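PDB 5F1S: polymeric Immunoglobulin Receptor from Oncorhynchus mykiss, which probably binds polymeric immunoglobulins and carries them to mucosal surfaces, its ectodomain being the source of secretory component. Local coordinates for residues V62-D67 / F73-T78; L156-E161 / V169-D174; V181-L186 / V205-T210. All coordinates share one frame; numbering follows the deposited sequence.

Interaction 1 of 3, residues V62-D67 / F73-T78; sequences VVMFDD and FTVTMT
M64 and F73 meet at an oblique angle on the buried side of an antiparallel hairpin, and the sulfur leads: M64 SD lies 3.5 Å from F73 CD2. The M64 chain bends at both of its later torsions, which curls the methyl back beside the same part of the ring, with M64 CE 3.7 Å from F73 CD2. This is a Met-aromatic contact in which the sulfur stands neither squarely over the ring nor in its plane. F73 CG lies between the backbone N and the carbonyl carbon (chi1 62°), which sets the ring where it meets M64. D66 follows on the same face, its OD1 3.5 Å from F73 CB and its carboxylate nearly perpendicular to the ring (89°); that carboxylate is held by Y22 through OD1 and by K31 through OD2. At the other end V62 CG2 slants across V75 CG1 at 3.8 Å, and both valines touch W33 of the facing sheet. Were M64 replaced by an alanine, the F73 ring would lose its sulfur and methyl neighbours, and a gap would probably open toward V46.

On the outer face sit V63, F65, T74 and T76, partly or fully exposed. Between the faces run paired backbone bonds, such as T76 N to V63 O (2.8 Å), as expected of the D and E strands of a V-set immunoglobulin domain. The F65 carbonyl is approached by T74 N from 37° out of its plane and also receives a water, which accepts from T74 OG1 at 2.7 Å. The chemistry thus differs by side: sulfur, aromatic and aliphatic contacts turn inward to the sandwich, whereas the outer side mixes the exposed V63 and F65 with threonine hydroxyls and a water, and one inward carboxylate is paid for by a tyrosine and a lysine.

Interaction 2 of 3, residues L156-E161 / V169-D174; sequences LVTDGE and VEIRDD
T158 and I171 mark the nearest backbone approach, their CA atoms 6.8 Å apart, and segments 156-161 and 169-174, which run in broadly the same sense, share no direct hydrogen bond. What joins them is a row of side chains. T158 CG2 meets I171 CG2 at 3.6 Å, the two side chains crossing at about a right angle. The threonine can present its methyl because OG1 occupies the position between the backbone N and the carbonyl carbon (chi1 54°), leaving CG2 anti to the carbonyl carbon. I171 is shared: its CG2 branch serves T158, while the longer branch extends until CD1 rests 3.5 Å from L156 O and touches the L156 side chain near CB. L156 in turn sends CD1 obliquely onto V169, at 3.9 Å from V169 CG1 and about as close to V169 CB, so that one methyl sits against the branch point of the valine.

These are the two sheets of an immunoglobulin V-set sandwich facing each other. Strand 156-157 is an outer strand of one sheet, next to 144-148, and strand 169-173 belongs to the other, where F179 and Y164 also touch I171. W146 comes from the first sheet to meet I171 as well, placing the isoleucine in the interior.

The polar ends are tied through a second layer. T158 OG1 is hydrogen-bonded to K144 N and also contacts a water at 2.9 Å, and that water donates to D173 OD2 at 2.6 Å. D173 OD2 forms a salt bridge with K144 NZ as well, while OD1 accepts from Y135 OH. K144 therefore reaches both segments, its backbone N at T158 and its ammonium at D173, where the positive charge would be expected to stabilise the buried carboxylate in its ionised form.

Interaction 3 of 3, residues V181-L186 / V205-T210; sequences VTLKGL and VYILVT
L186 and V209 bring the two backbones nearest to each other, with CA atoms 6.6 Å apart, and no hydrogen bond spans the gap; segment 181-186 starts as a strand and then turns, while 205-210 stays extended and runs in broadly the same sense as that strand. The meeting is wholly aliphatic. L183 and I207 reach for each other tip to tip, L183 CD1 standing 3.9 Å from I207 CG1 and equally near the terminal methyl.

This is the interior of the second immunoglobulin domain, between its two sheets: strand 178-183 lies in one and strand 201-210 in the other, with V131 and W146 packing nearby. Past the end of strand 178-183, L186 continues the inward packing from the loop. It crosses V209 obliquely, its CB 3.9 Å from V209 CG1, and its CD2 rests against both opposing residues, 3.9 Å from V209 CG2 and 4.0 Å from I207 CG2. I207 thus divides its branches: with CG1 anti to the carbonyl carbon (chi1 -58°), CG1 and CD1 face L183, leaving CG2 to meet L186. V129 adds a further apolar neighbour to L186.

Interaction 1 belongs to the first immunoglobulin domain; interactions 2 and 3 share the second, their centres about 17 Å apart. Interaction 1 pairs neighbouring strands within one sheet, so its backbone does much of the joining and four of its ten paired side chains look outward. The other two bridge facing sheets, rely on side chains, and are buried. Strands 169-173 and 178-183, one from each, are themselves neighbours, with a probable hydrogen bond from T182 N to E170 O. Interaction 3 has no polar component, whereas interaction 2 ends in water and charge. D173 there resembles D66 in interaction 1: each inward carboxylate has a tyrosine and a lysine as partners.

Interaction 1 of 3, residues V62-D67 / F73-T78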
ATOM      1  N   VAL A  62     -11.708 -11.708  -5.228  1.00 51.54           N
ATOM      2  CA  VAL A  62     -12.062 -11.372  -3.849  1.00 40.03           C
ATOM      3  C   VAL A  62     -12.213 -12.682  -3.079  1.00 43.38           C
ATOM      4  O   VAL A  62     -12.570 -13.726  -3.653  1.00 47.57           O
ATOM      5  CB  VAL A  62     -13.364 -10.543  -3.813  1.00 41.47           C
ATOM      6  CG1 VAL A  62     -14.517 -11.357  -4.362  1.00 50.44           C
ATOM      7  CG2 VAL A  62     -13.673 -10.079  -2.421  1.00 40.07           C
ATOM      8  N   VAL A  63     -11.850 -12.654  -1.813  1.00 34.35           N
ATOM      9  CA  VAL A  63     -11.943 -13.812  -0.918  1.00 31.20           C
ATOM     10  C   VAL A  63     -12.570 -13.350   0.380  1.00 31.72           C
ATOM     11  O   VAL A  63     -12.269 -12.252   0.856  1.00 29.40           O
ATOM     12  CB  VAL A  63     -10.556 -14.425  -0.605  1.00 34.33           C
ATOM     13  CG1 VAL A  63     -10.725 -15.718   0.178  1.00 35.17           C
ATOM     14  CG2 VAL A  63      -9.799 -14.731  -1.852  1.00 40.08           C
ATOM     15  N   MET A  64     -13.444 -14.183   0.954  1.00 32.69           N
ATOM     16  CA  MET A  64     -14.114 -13.923   2.227  1.00 29.32           C
ATOM     17  C   MET A  64     -13.796 -15.044   3.199  1.00 30.97           C
ATOM     18  O   MET A  64     -13.798 -16.211   2.815  1.00 33.41           O
ATOM     19  CB  MET A  64     -15.658 -13.855   1.974  1.00 33.23           C
ATOM     20  CG  MET A  64     -16.564 -14.187   3.120  1.00 39.51           C
ATOM     21  SD  MET A  64     -16.777 -12.735   4.103  1.00 37.80           S
ATOM     22  CE  MET A  64     -17.804 -11.618   3.081  1.00 32.66           C
ATOM     23  N   PHE A  65     -13.510 -14.698   4.446  1.00 30.25           N
ATOM     24  CA  PHE A  65     -13.327 -15.682   5.500  1.00 30.11           C
ATOM     25  C   PHE A  65     -14.025 -15.173   6.751  1.00 31.98           C
ATOM     26  O   PHE A  65     -13.524 -14.252   7.412  1.00 31.87           O
ATOM     27  CB  PHE A  65     -11.855 -15.923   5.806  1.00 30.68           C
ATOM     28  CG  PHE A  65     -11.609 -16.775   7.029  1.00 32.78           C
ATOM     29  CD1 PHE A  65     -12.285 -17.974   7.178  1.00 37.10           C
ATOM     30  CD2 PHE A  65     -10.699 -16.415   7.990  1.00 33.82           C
ATOM     31  CE1 PHE A  65     -12.050 -18.794   8.275  1.00 36.28           C
ATOM     32  CE2 PHE A  65     -10.449 -17.254   9.113  1.00 37.96           C
ATOM     33  CZ  PHE A  65     -11.166 -18.420   9.253  1.00 37.64           C
ATOM     34  N   ASP A  66     -15.152 -15.773   7.097  1.00 30.49           N
ATOM     35  CA  ASP A  66     -15.838 -15.436   8.348  1.00 30.45           C
ATOM     36  C   ASP A  66     -15.335 -16.318   9.466  1.00 31.92           C
ATOM     37  O   ASP A  66     -15.305 -17.565   9.333  1.00 33.34           O
ATOM     38  CB  ASP A  66     -17.360 -15.583   8.183  1.00 31.04           C
ATOM     39  CG  ASP A  66     -18.140 -15.103   9.406  1.00 34.97           C
ATOM     40  OD1 ASP A  66     -17.643 -14.234  10.160  1.00 31.41           O
ATOM     41  OD2 ASP A  66     -19.281 -15.594   9.581  1.00 30.27           O
ATOM     42  N   ASP A  67     -14.955 -15.680  10.584  1.00 29.44           N
ATOM     43  CA  ASP A  67     -14.417 -16.358  11.758  1.00 34.65           C
ATOM     44  C   ASP A  67     -15.279 -15.987  12.963  1.00 35.92           C
ATOM     45  O   ASP A  67     -14.970 -15.058  13.725  1.00 33.44           O
ATOM     46  CB  ASP A  67     -12.942 -16.031  11.980  1.00 34.55           C
ATOM     47  CG  ASP A  67     -12.335 -16.817  13.128  1.00 39.41           C
ATOM     48  OD1 ASP A  67     -13.109 -17.361  13.951  1.00 41.28           O
ATOM     49  OD2 ASP A  67     -11.101 -16.848  13.229  1.00 39.58           O
ATOM     50  N   PHE A  73     -15.151 -11.006  10.021  1.00 27.61           N
ATOM     51  CA  PHE A  73     -14.923 -11.608   8.715  1.00 28.00           C
ATOM     52  C   PHE A  73     -13.943 -10.742   7.948  1.00 28.83           C
ATOM     53  O   PHE A  73     -13.987  -9.520   8.032  1.00 28.94           O
ATOM     54  CB  PHE A  73     -16.235 -11.860   7.944  1.00 29.00           C
ATOM     55  CG  PHE A  73     -17.090 -10.637   7.582  1.00 30.87           C
ATOM     56  CD1 PHE A  73     -18.051 -10.154   8.474  1.00 28.56           C
ATOM     57  CD2 PHE A  73     -17.008 -10.054   6.321  1.00 29.84           C
ATOM     58  CE1 PHE A  73     -18.910  -9.095   8.114  1.00 29.83           C
ATOM     59  CE2 PHE A  73     -17.862  -8.988   5.950  1.00 31.10           C
ATOM     60  CZ  PHE A  73     -18.813  -8.518   6.847  1.00 29.06           C
ATOM     61  N   THR A  74     -13.030 -11.398   7.241  1.00 27.63           N
ATOM     62  CA  THR A  74     -11.933 -10.738   6.561  1.00 27.19           C
ATOM     63  C   THR A  74     -12.173 -10.856   5.066  1.00 28.38           C
ATOM     64  O   THR A  74     -12.440 -11.958   4.552  1.00 27.52           O
ATOM     65  CB  THR A  74     -10.615 -11.405   6.954  1.00 28.37           C
ATOM     66  OG1 THR A  74     -10.468 -11.379   8.376  1.00 29.37           O
ATOM     67  CG2 THR A  74      -9.400 -10.668   6.363  1.00 29.43           C
ATOM     68  N   VAL A  75     -12.099  -9.717   4.370  1.00 27.17           N
ATOM     69  CA  VAL A  75     -12.275  -9.671   2.937  1.00 26.30           C
ATOM     70  C   VAL A  75     -10.928  -9.338   2.308  1.00 29.15           C
ATOM     71  O   VAL A  75     -10.281  -8.378   2.705  1.00 30.41           O
ATOM     72  CB  VAL A  75     -13.351  -8.650   2.539  1.00 27.48           C
ATOM     73  CG1 VAL A  75     -13.470  -8.606   1.028  1.00 31.81           C
ATOM     74  CG2 VAL A  75     -14.708  -8.997   3.164  1.00 28.81           C
ATOM     75  N   THR A  76     -10.472 -10.168   1.377  1.00 28.12           N
ATOM     76  CA  THR A  76      -9.211  -9.937   0.694  1.00 28.27           C
ATOM     77  C   THR A  76      -9.507  -9.605  -0.762  1.00 28.65           C
ATOM     78  O   THR A  76     -10.179 -10.368  -1.459  1.00 29.29           O
ATOM     79  CB  THR A  76      -8.304 -11.176   0.797  1.00 31.14           C
ATOM     80  OG1 THR A  76      -8.083 -11.448   2.178  1.00 32.99           O
ATOM     81  CG2 THR A  76      -6.961 -10.942   0.085  1.00 34.76           C
ATOM     82  N   MET A  77      -9.006  -8.474  -1.230  1.00 30.09           N
ATOM     83  CA  MET A  77      -9.142  -8.100  -2.621  1.00 30.36           C
ATOM     84  C   MET A  77      -7.731  -8.051  -3.186  1.00 32.34           C
ATOM     85  O   MET A  77      -6.842  -7.396  -2.619  1.00 30.10           O
ATOM     86  CB  MET A  77      -9.864  -6.745  -2.813  1.00 32.33           C
ATOM     87  CG  MET A  77     -11.293  -6.742  -2.261  1.00 34.12           C
ATOM     88  SD  MET A  77     -12.054  -5.124  -2.561  1.00 37.57           S
ATOM     89  CE  MET A  77     -12.422  -5.383  -4.197  1.00 36.32           C
ATOM     90  N   THR A  78      -7.515  -8.759  -4.274  1.00 29.78           N
ATOM     91  CA  THR A  78      -6.167  -8.908  -4.813  1.00 31.99           C
ATOM     92  C   THR A  78      -6.000  -8.154  -6.129  1.00 33.55           C
ATOM     93  O   THR A  78      -6.957  -7.882  -6.876  1.00 33.65           O
ATOM     94  CB  THR A  78      -5.816 -10.404  -5.027  1.00 37.13           C
ATOM     95  OG1 THR A  78      -6.725 -10.955  -5.988  1.00 36.92           O
ATOM     96  CG2 THR A  78      -5.928 -11.189  -3.692  1.00 36.14           C
TER
HETATM   97  O   HOH W   1     -11.723 -13.436   9.621  1.00 33.69           O

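Interaction 2 of 3, residues L156-E161 / V169-D174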
ATOM      1  N   LEU A 156      20.771   8.479 -10.429  1.00 38.24           N
ATOM      2  CA  LEU A 156      21.346   7.158 -10.564  1.00 40.69           C
ATOM      3  C   LEU A 156      20.243   6.206 -11.014  1.00 44.19           C
ATOM      4  O   LEU A 156      19.184   6.137 -10.377  1.00 38.01           O
ATOM      5  CB  LEU A 156      21.944   6.707  -9.240  1.00 42.63           C
ATOM      6  CG  LEU A 156      22.842   7.729  -8.564  1.00 43.17           C
ATOM      7  CD1 LEU A 156      23.319   7.126  -7.275  1.00 45.07           C
ATOM      8  CD2 LEU A 156      24.039   8.088  -9.453  1.00 45.84           C
ATOM      9  N   VAL A 157      20.479   5.475 -12.110  1.00 40.02           N
ATOM     10  CA  VAL A 157      19.398   4.797 -12.814  1.00 41.18           C
ATOM     11  C   VAL A 157      19.719   3.308 -12.915  1.00 45.57           C
ATOM     12  O   VAL A 157      20.876   2.916 -13.115  1.00 43.74           O
ATOM     13  CB  VAL A 157      19.168   5.431 -14.194  1.00 42.97           C
ATOM     14  CG1 VAL A 157      18.020   4.745 -14.916  1.00 50.27           C
ATOM     15  CG2 VAL A 157      18.889   6.923 -14.051  1.00 43.88           C
ATOM     16  N   THR A 158      18.696   2.473 -12.736  1.00 40.55           N
ATOM     17  CA  THR A 158      18.880   1.041 -12.798  1.00 44.49           C
ATOM     18  C   THR A 158      19.080   0.603 -14.246  1.00 42.91           C
ATOM     19  O   THR A 158      18.597   1.242 -15.186  1.00 44.55           O
ATOM     20  CB  THR A 158      17.667   0.294 -12.263  1.00 43.29           C
ATOM     21  OG1 THR A 158      16.513   0.761 -12.961  1.00 40.73           O
ATOM     22  CG2 THR A 158      17.510   0.513 -10.778  1.00 44.06           C
ATOM     23  N   ASP A 159      19.726  -0.546 -14.397  1.00 44.74           N
ATOM     24  CA  ASP A 159      19.984  -1.113 -15.708  1.00 46.60           C
ATOM     25  C   ASP A 159      18.864  -2.074 -16.069  1.00 49.14           C
ATOM     26  O   ASP A 159      17.886  -2.231 -15.341  1.00 47.94           O
ATOM     27  CB  ASP A 159      21.356  -1.790 -15.746  1.00 45.81           C
ATOM     28  CG  ASP A 159      21.490  -2.989 -14.806  1.00 50.54           C
ATOM     29  OD1 ASP A 159      20.479  -3.556 -14.344  1.00 49.57           O
ATOM     30  OD2 ASP A 159      22.659  -3.377 -14.530  1.00 50.93           O
ATOM     31  N   GLY A 160      19.016  -2.753 -17.210  1.00 48.03           N
ATOM     32  CA  GLY A 160      17.986  -3.679 -17.639  1.00 49.45           C
ATOM     33  C   GLY A 160      17.714  -4.801 -16.663  1.00 49.00           C
ATOM     34  O   GLY A 160      16.643  -5.412 -16.724  1.00 56.04           O
ATOM     35  N   GLU A 161      18.659  -5.119 -15.789  1.00 50.33           N
ATOM     36  CA  GLU A 161      18.428  -6.126 -14.768  1.00 52.42           C
ATOM     37  C   GLU A 161      17.891  -5.545 -13.455  1.00 48.69           C
ATOM     38  O   GLU A 161      17.787  -6.283 -12.474  1.00 49.27           O
ATOM     39  CB  GLU A 161      19.717  -6.888 -14.478  1.00 61.74           C
ATOM     40  CG  GLU A 161      20.225  -7.714 -15.655  1.00 78.77           C
ATOM     41  CD  GLU A 161      21.538  -8.405 -15.345  1.00120.42           C
ATOM     42  OE1 GLU A 161      22.191  -8.021 -14.348  1.00129.47           O
ATOM     43  OE2 GLU A 161      21.913  -9.334 -16.093  1.00121.16           O
ATOM     44  N   VAL A 169      26.356   3.924  -3.469  1.00 44.58           N
ATOM     45  CA  VAL A 169      24.922   3.676  -3.568  1.00 44.26           C
ATOM     46  C   VAL A 169      24.690   2.379  -4.322  1.00 46.39           C
ATOM     47  O   VAL A 169      25.332   2.133  -5.348  1.00 45.54           O
ATOM     48  CB  VAL A 169      24.216   4.843  -4.283  1.00 43.96           C
ATOM     49  CG1 VAL A 169      22.722   4.520  -4.496  1.00 44.71           C
ATOM     50  CG2 VAL A 169      24.409   6.160  -3.501  1.00 44.38           C
ATOM     51  N   GLU A 170      23.760   1.564  -3.825  1.00 42.03           N
ATOM     52  CA  GLU A 170      23.240   0.430  -4.577  1.00 45.16           C
ATOM     53  C   GLU A 170      21.723   0.566  -4.724  1.00 46.02           C
ATOM     54  O   GLU A 170      21.020   0.937  -3.773  1.00 42.53           O
ATOM     55  CB  GLU A 170      23.586  -0.887  -3.907  1.00 47.96           C
ATOM     56  CG  GLU A 170      23.001  -2.125  -4.653  1.00 52.60           C
ATOM     57  CD  GLU A 170      23.173  -3.428  -3.900  1.00 60.11           C
ATOM     58  OE1 GLU A 170      23.985  -3.459  -2.951  1.00 65.31           O
ATOM     59  OE2 GLU A 170      22.486  -4.420  -4.256  1.00 65.43           O
ATOM     60  N   ILE A 171      21.225   0.304  -5.928  1.00 41.26           N
ATOM     61  CA  ILE A 171      19.791   0.203  -6.154  1.00 39.68           C
ATOM     62  C   ILE A 171      19.487  -1.209  -6.616  1.00 46.85           C
ATOM     63  O   ILE A 171      20.177  -1.735  -7.505  1.00 41.65           O
ATOM     64  CB  ILE A 171      19.301   1.234  -7.179  1.00 38.37           C
ATOM     65  CG1 ILE A 171      19.775   2.643  -6.827  1.00 37.50           C
ATOM     66  CG2 ILE A 171      17.771   1.161  -7.281  1.00 39.60           C
ATOM     67  CD1 ILE A 171      19.502   3.710  -7.919  1.00 38.51           C
ATOM     68  N   ARG A 172      18.454  -1.810  -6.019  1.00 40.98           N
ATOM     69  CA  ARG A 172      17.985  -3.138  -6.382  1.00 45.19           C
ATOM     70  C   ARG A 172      16.476  -3.075  -6.564  1.00 42.10           C
ATOM     71  O   ARG A 172      15.727  -2.886  -5.593  1.00 40.81           O
ATOM     72  CB  ARG A 172      18.374  -4.169  -5.327  1.00 50.51           C
ATOM     73  CG  ARG A 172      17.942  -5.590  -5.690  1.00 67.74           C
ATOM     74  CD  ARG A 172      18.448  -6.610  -4.688  1.00 96.66           C
ATOM     75  NE  ARG A 172      18.058  -7.969  -5.055  1.00119.71           N
ATOM     76  CZ  ARG A 172      18.423  -9.062  -4.390  1.00129.39           C
ATOM     77  NH1 ARG A 172      19.194  -8.969  -3.316  1.00146.24           N
ATOM     78  NH2 ARG A 172      18.016 -10.252  -4.802  1.00128.85           N
ATOM     79  N   ASP A 173      16.042  -3.254  -7.801  1.00 40.21           N
ATOM     80  CA  ASP A 173      14.635  -3.308  -8.177  1.00 38.55           C
ATOM     81  C   ASP A 173      14.193  -4.759  -8.211  1.00 43.88           C
ATOM     82  O   ASP A 173      14.818  -5.568  -8.901  1.00 44.38           O
ATOM     83  CB  ASP A 173      14.486  -2.655  -9.546  1.00 39.97           C
ATOM     84  CG  ASP A 173      13.042  -2.582 -10.044  1.00 38.92           C
ATOM     85  OD1 ASP A 173      12.127  -2.995  -9.302  1.00 37.08           O
ATOM     86  OD2 ASP A 173      12.833  -2.103 -11.184  1.00 40.33           O
ATOM     87  N   ASP A 174      13.170  -5.109  -7.427  1.00 41.60           N
ATOM     88  CA  ASP A 174      12.684  -6.479  -7.438  1.00 42.96           C
ATOM     89  C   ASP A 174      11.811  -6.775  -8.648  1.00 44.96           C
ATOM     90  O   ASP A 174      11.300  -7.898  -8.757  1.00 49.52           O
ATOM     91  CB  ASP A 174      11.942  -6.820  -6.130  1.00 43.77           C
ATOM     92  CG  ASP A 174      10.541  -6.170  -6.001  1.00 41.41           C
ATOM     93  OD1 ASP A 174      10.000  -5.625  -6.957  1.00 41.15           O
ATOM     94  OD2 ASP A 174       9.957  -6.231  -4.901  1.00 46.62           O
TER
HETATM   95  O   HOH W   2      14.654  -1.519 -12.935  1.00 44.11           O
HETATM   96  O   HOH W   3      17.368  -6.438  -9.632  1.00 54.91           O

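Interaction 3 of 3, residues V181-L186 / V205-T210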
ATOM      1  N   VAL A 181      17.032   1.499  -2.239  1.00 36.72           N
ATOM      2  CA  VAL A 181      18.199   2.337  -2.474  1.00 37.37           C
ATOM      3  C   VAL A 181      19.014   2.239  -1.195  1.00 39.15           C
ATOM      4  O   VAL A 181      18.538   2.612  -0.119  1.00 38.25           O
ATOM      5  CB  VAL A 181      17.834   3.797  -2.806  1.00 35.78           C
ATOM      6  CG1 VAL A 181      19.094   4.665  -3.041  1.00 35.69           C
ATOM      7  CG2 VAL A 181      16.915   3.897  -4.008  1.00 34.95           C
ATOM      8  N   THR A 182      20.225   1.701  -1.289  1.00 38.62           N
ATOM      9  CA  THR A 182      21.098   1.603  -0.128  1.00 36.15           C
ATOM     10  C   THR A 182      22.178   2.665  -0.247  1.00 41.90           C
ATOM     11  O   THR A 182      22.930   2.674  -1.222  1.00 37.81           O
ATOM     12  CB  THR A 182      21.718   0.205  -0.007  1.00 41.80           C
ATOM     13  OG1 THR A 182      20.673  -0.738   0.184  1.00 43.21           O
ATOM     14  CG2 THR A 182      22.641   0.138   1.206  1.00 45.37           C
ATOM     15  N   LEU A 183      22.203   3.592   0.717  1.00 40.53           N
ATOM     16  CA  LEU A 183      23.268   4.578   0.863  1.00 41.27           C
ATOM     17  C   LEU A 183      24.312   3.943   1.773  1.00 43.51           C
ATOM     18  O   LEU A 183      24.055   3.718   2.958  1.00 39.85           O
ATOM     19  CB  LEU A 183      22.720   5.874   1.454  1.00 42.01           C
ATOM     20  CG  LEU A 183      21.445   6.357   0.750  1.00 40.99           C
ATOM     21  CD1 LEU A 183      20.969   7.702   1.308  1.00 43.03           C
ATOM     22  CD2 LEU A 183      21.677   6.530  -0.669  1.00 40.49           C
ATOM     23  N   LYS A 184      25.471   3.601   1.199  1.00 45.10           N
ATOM     24  CA  LYS A 184      26.357   2.634   1.829  1.00 47.95           C
ATOM     25  C   LYS A 184      27.180   3.246   2.949  1.00 49.59           C
ATOM     26  O   LYS A 184      27.488   2.551   3.933  1.00 49.30           O
ATOM     27  CB  LYS A 184      27.277   2.024   0.773  1.00 50.90           C
ATOM     28  CG  LYS A 184      26.696   0.775   0.153  1.00 52.56           C
ATOM     29  CD  LYS A 184      26.968   0.679  -1.345  1.00 58.38           C
ATOM     30  CE  LYS A 184      28.330   0.192  -1.661  1.00 58.97           C
ATOM     31  NZ  LYS A 184      28.346  -0.455  -3.011  1.00 56.16           N
ATOM     32  N   GLY A 185      27.535   4.520   2.833  1.00 46.31           N
ATOM     33  CA  GLY A 185      28.300   5.159   3.887  1.00 48.34           C
ATOM     34  C   GLY A 185      28.059   6.654   3.938  1.00 46.67           C
ATOM     35  O   GLY A 185      28.708   7.439   3.242  1.00 46.52           O
ATOM     36  N   LEU A 186      27.121   7.048   4.786  1.00 44.89           N
ATOM     37  CA  LEU A 186      26.606   8.413   4.774  1.00 42.93           C
ATOM     38  C   LEU A 186      27.693   9.428   5.091  1.00 41.80           C
ATOM     39  O   LEU A 186      28.502   9.231   5.991  1.00 42.75           O
ATOM     40  CB  LEU A 186      25.473   8.537   5.798  1.00 38.40           C
ATOM     41  CG  LEU A 186      24.183   7.759   5.465  1.00 40.53           C
ATOM     42  CD1 LEU A 186      23.319   7.635   6.673  1.00 39.63           C
ATOM     43  CD2 LEU A 186      23.376   8.407   4.318  1.00 40.31           C
ATOM     44  N   VAL A 205      11.913  11.916  -0.546  1.00 29.55           N
ATOM     45  CA  VAL A 205      12.518  11.243   0.598  1.00 29.71           C
ATOM     46  C   VAL A 205      13.560  12.193   1.172  1.00 30.32           C
ATOM     47  O   VAL A 205      14.371  12.764   0.429  1.00 30.77           O
ATOM     48  CB  VAL A 205      13.179   9.906   0.214  1.00 33.48           C
ATOM     49  CG1 VAL A 205      13.730   9.170   1.458  1.00 33.13           C
ATOM     50  CG2 VAL A 205      12.182   9.023  -0.556  1.00 34.15           C
ATOM     51  N   TYR A 206      13.521  12.387   2.485  1.00 29.86           N
ATOM     52  CA  TYR A 206      14.514  13.186   3.189  1.00 29.46           C
ATOM     53  C   TYR A 206      15.502  12.288   3.902  1.00 31.13           C
ATOM     54  O   TYR A 206      15.089  11.363   4.596  1.00 31.58           O
ATOM     55  CB  TYR A 206      13.842  14.117   4.222  1.00 30.44           C
ATOM     56  CG  TYR A 206      14.804  15.175   4.734  1.00 32.25           C
ATOM     57  CD1 TYR A 206      15.593  14.945   5.861  1.00 29.86           C
ATOM     58  CD2 TYR A 206      14.935  16.413   4.091  1.00 31.52           C
ATOM     59  CE1 TYR A 206      16.492  15.896   6.322  1.00 33.89           C
ATOM     60  CE2 TYR A 206      15.822  17.369   4.557  1.00 33.55           C
ATOM     61  CZ  TYR A 206      16.595  17.116   5.690  1.00 33.80           C
ATOM     62  OH  TYR A 206      17.487  18.061   6.163  1.00 35.20           O
ATOM     63  N   ILE A 207      16.798  12.561   3.718  1.00 30.67           N
ATOM     64  CA  ILE A 207      17.865  11.849   4.417  1.00 30.96           C
ATOM     65  C   ILE A 207      18.479  12.823   5.413  1.00 31.75           C
ATOM     66  O   ILE A 207      18.948  13.902   5.027  1.00 32.56           O
ATOM     67  CB  ILE A 207      18.953  11.343   3.445  1.00 32.76           C
ATOM     68  CG1 ILE A 207      18.356  10.417   2.363  1.00 36.60           C
ATOM     69  CG2 ILE A 207      20.072  10.611   4.221  1.00 34.29           C
ATOM     70  CD1 ILE A 207      17.708   9.173   2.935  1.00 36.55           C
ATOM     71  N   LEU A 208      18.501  12.441   6.685  1.00 30.81           N
ATOM     72  CA  LEU A 208      19.184  13.234   7.699  1.00 29.50           C
ATOM     73  C   LEU A 208      20.399  12.467   8.174  1.00 32.09           C
ATOM     74  O   LEU A 208      20.246  11.404   8.774  1.00 34.39           O
ATOM     75  CB  LEU A 208      18.254  13.515   8.868  1.00 32.39           C
ATOM     76  CG  LEU A 208      18.905  14.283  10.017  1.00 33.94           C
ATOM     77  CD1 LEU A 208      19.369  15.622   9.557  1.00 36.49           C
ATOM     78  CD2 LEU A 208      17.900  14.392  11.139  1.00 35.31           C
ATOM     79  N   VAL A 209      21.583  13.019   7.963  1.00 33.05           N
ATOM     80  CA  VAL A 209      22.815  12.402   8.429  1.00 32.96           C
ATOM     81  C   VAL A 209      23.190  13.097   9.732  1.00 34.42           C
ATOM     82  O   VAL A 209      23.345  14.321   9.765  1.00 34.48           O
ATOM     83  CB  VAL A 209      23.947  12.537   7.399  1.00 33.84           C
ATOM     84  CG1 VAL A 209      25.213  11.795   7.861  1.00 35.45           C
ATOM     85  CG2 VAL A 209      23.505  11.959   6.035  1.00 34.15           C
ATOM     86  N   THR A 210      23.342  12.324  10.780  1.00 34.72           N
ATOM     87  CA  THR A 210      23.634  12.883  12.080  1.00 34.79           C
ATOM     88  C   THR A 210      25.100  12.671  12.404  1.00 36.09           C
ATOM     89  O   THR A 210      25.808  11.939  11.708  1.00 35.74           O
ATOM     90  CB  THR A 210      22.736  12.241  13.123  1.00 36.08           C
ATOM     91  OG1 THR A 210      23.042  10.848  13.209  1.00 37.93           O
ATOM     92  CG2 THR A 210      21.253  12.441  12.736  1.00 40.05           C
TER